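Local coordinates for protein catechol 2,3-dioxygenase (Pseudomonas sp. KL28, PDB 3HPY) that probably catalyses the extradiol cleavage of catechol by O2 to (2Z,4E)-2-hydroxy-6-oxohexa-2,4-dienoate, using an active-site iron, at residues 213-218 / 263-268. Sequence-based numbering, arbitrary orientation.
Sequences KLHHCS and GNRFET. With FE (Fe (III) ion), chain I; MCT (4-methylcatechol), chain J.
His216 and Glu267, from adjacent, locally parallel strands in which Ser218 is the residue opposite Glu267, illustrate how an extradiol dioxygenase builds its facial triad of two histidines and one carboxylate. His216 NE2 binds the iron at 2.4 Å and Glu267 OE1 at 2.1 Å; His154 is the third protein ligand, and the two oxygens of 4-methylcatechol chelate the metal. Ring and carboxylate meet at the metal with their planes 76° apart. Glu267 CG is anti to the backbone N (chi1 170°) and the chain beyond it extended, which carries the carboxylate out to the iron, while OE2 is hydrogen-bonded to Thr255 OG1.

Backbone pairing is sparse: Glu267 N donates to Cys217 O (2.9 Å), and a water bridges Leu214 O and His215 O to Arg265 N.

At the other end of the contact the guanidinium of Arg265 stacks face to face over the His215 imidazole, centres 3.9 Å apart and planes inclined by 22°, with NH1 above the ring centre. A bend at chi3 folds it there, and NH1 also donates to His215 O (2.9 Å).

His215 and His216 form a classic beta bulge opposite Leu156 of antiparallel strand 151-159, while strand 254-259 flanks strand 265-270 on its other side.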
# COMPACT_ATOMS: atom_id res chain seq x y z
N LYS C 213 27.39 -23.50 -0.35
CA LYS C 213 27.03 -22.32 0.42
C LYS C 213 25.59 -21.88 0.18
O LYS C 213 25.10 -21.87 -0.94
CB LYS C 213 27.99 -21.17 0.10
CG LYS C 213 29.36 -21.33 0.76
CD LYS C 213 29.23 -21.31 2.28
CE LYS C 213 30.56 -21.52 3.00
NZ LYS C 213 31.06 -22.92 2.87
N LEU C 214 24.92 -21.50 1.26
CA LEU C 214 23.54 -21.05 1.20
C LEU C 214 23.48 -19.56 1.48
O LEU C 214 23.80 -19.13 2.59
CB LEU C 214 22.70 -21.82 2.22
CG LEU C 214 21.24 -21.42 2.48
CD1 LEU C 214 21.18 -20.35 3.55
CD2 LEU C 214 20.57 -20.95 1.19
N HIS C 215 23.09 -18.77 0.49
CA HIS C 215 22.99 -17.33 0.70
C HIS C 215 21.70 -17.07 1.48
O HIS C 215 21.72 -16.41 2.52
CB HIS C 215 22.95 -16.56 -0.62
CG HIS C 215 23.11 -15.08 -0.45
ND1 HIS C 215 24.34 -14.45 -0.54
CD2 HIS C 215 22.21 -14.12 -0.14
CE1 HIS C 215 24.19 -13.16 -0.29
NE2 HIS C 215 22.91 -12.93 -0.04
N HIS C 216 20.59 -17.60 0.98
CA HIS C 216 19.31 -17.42 1.65
C HIS C 216 18.17 -18.15 0.98
O HIS C 216 18.23 -18.45 -0.22
CB HIS C 216 18.95 -15.94 1.71
CG HIS C 216 18.53 -15.38 0.39
ND1 HIS C 216 19.41 -14.76 -0.47
CD2 HIS C 216 17.31 -15.32 -0.21
CE1 HIS C 216 18.76 -14.35 -1.54
NE2 HIS C 216 17.49 -14.67 -1.41
N CYS C 217 17.14 -18.45 1.76
CA CYS C 217 15.92 -19.07 1.24
C CYS C 217 14.94 -17.90 1.25
O CYS C 217 14.99 -17.07 2.16
CB CYS C 217 15.42 -20.18 2.18
SG CYS C 217 16.21 -21.79 1.95
N SER C 218 14.07 -17.81 0.25
CA SER C 218 13.15 -16.68 0.20
C SER C 218 11.66 -17.00 0.31
O SER C 218 11.19 -18.02 -0.20
CB SER C 218 13.38 -15.88 -1.08
OG SER C 218 12.48 -14.78 -1.12
N GLY C 263 22.00 -17.94 12.24
CA GLY C 263 22.79 -17.28 11.22
C GLY C 263 22.38 -17.61 9.79
O GLY C 263 23.04 -17.19 8.83
N ASN C 264 21.31 -18.36 9.63
CA ASN C 264 20.81 -18.68 8.30
C ASN C 264 20.04 -17.46 7.79
O ASN C 264 19.03 -17.08 8.38
CB ASN C 264 19.87 -19.88 8.35
CG ASN C 264 20.55 -21.15 8.78
OD1 ASN C 264 20.05 -21.87 9.66
ND2 ASN C 264 21.69 -21.46 8.17
N ARG C 265 20.52 -16.86 6.71
CA ARG C 265 19.85 -15.70 6.14
C ARG C 265 18.59 -16.14 5.40
O ARG C 265 18.57 -17.16 4.71
CB ARG C 265 20.77 -14.99 5.14
CG ARG C 265 20.12 -13.77 4.48
CD ARG C 265 20.93 -13.20 3.32
NE ARG C 265 22.17 -12.54 3.73
CZ ARG C 265 23.38 -13.00 3.46
NH1 ARG C 265 23.53 -14.13 2.78
NH2 ARG C 265 24.46 -12.32 3.85
N PHE C 266 17.51 -15.38 5.57
CA PHE C 266 16.28 -15.67 4.87
C PHE C 266 15.82 -14.35 4.25
O PHE C 266 16.38 -13.28 4.55
CB PHE C 266 15.22 -16.23 5.82
CG PHE C 266 14.71 -15.24 6.83
CD1 PHE C 266 13.57 -14.48 6.58
CD2 PHE C 266 15.36 -15.09 8.05
CE1 PHE C 266 13.09 -13.58 7.52
CE2 PHE C 266 14.88 -14.19 9.00
CZ PHE C 266 13.75 -13.44 8.73
N GLU C 267 14.82 -14.42 3.38
CA GLU C 267 14.30 -13.21 2.74
C GLU C 267 12.78 -13.22 2.68
O GLU C 267 12.16 -14.29 2.53
CB GLU C 267 14.87 -13.10 1.32
CG GLU C 267 14.26 -12.02 0.45
CD GLU C 267 14.66 -12.18 -1.02
OE1 GLU C 267 14.54 -13.31 -1.53
OE2 GLU C 267 15.08 -11.19 -1.65
N THR C 268 12.19 -12.03 2.83
CA THR C 268 10.74 -11.85 2.71
C THR C 268 10.60 -10.82 1.61
O THR C 268 11.00 -9.66 1.79
CB THR C 268 10.09 -11.24 3.98
OG1 THR C 268 10.78 -10.04 4.33
CG2 THR C 268 10.10 -12.21 5.13
FE FE I . 16.01 -13.82 -3.02
C1 MCT J . 18.61 -10.59 -5.90
C2 MCT J . 18.71 -11.47 -4.81
C3 MCT J . 17.55 -12.16 -4.38
O3 MCT J . 17.64 -13.00 -3.34
C4 MCT J . 16.30 -11.98 -5.03
O4 MCT J . 15.21 -12.66 -4.59
C5 MCT J . 16.21 -11.09 -6.13
C6 MCT J . 17.37 -10.40 -6.56
C MCT J . 19.82 -9.85 -6.36
O HOH W 1 22.83 -17.75 4.72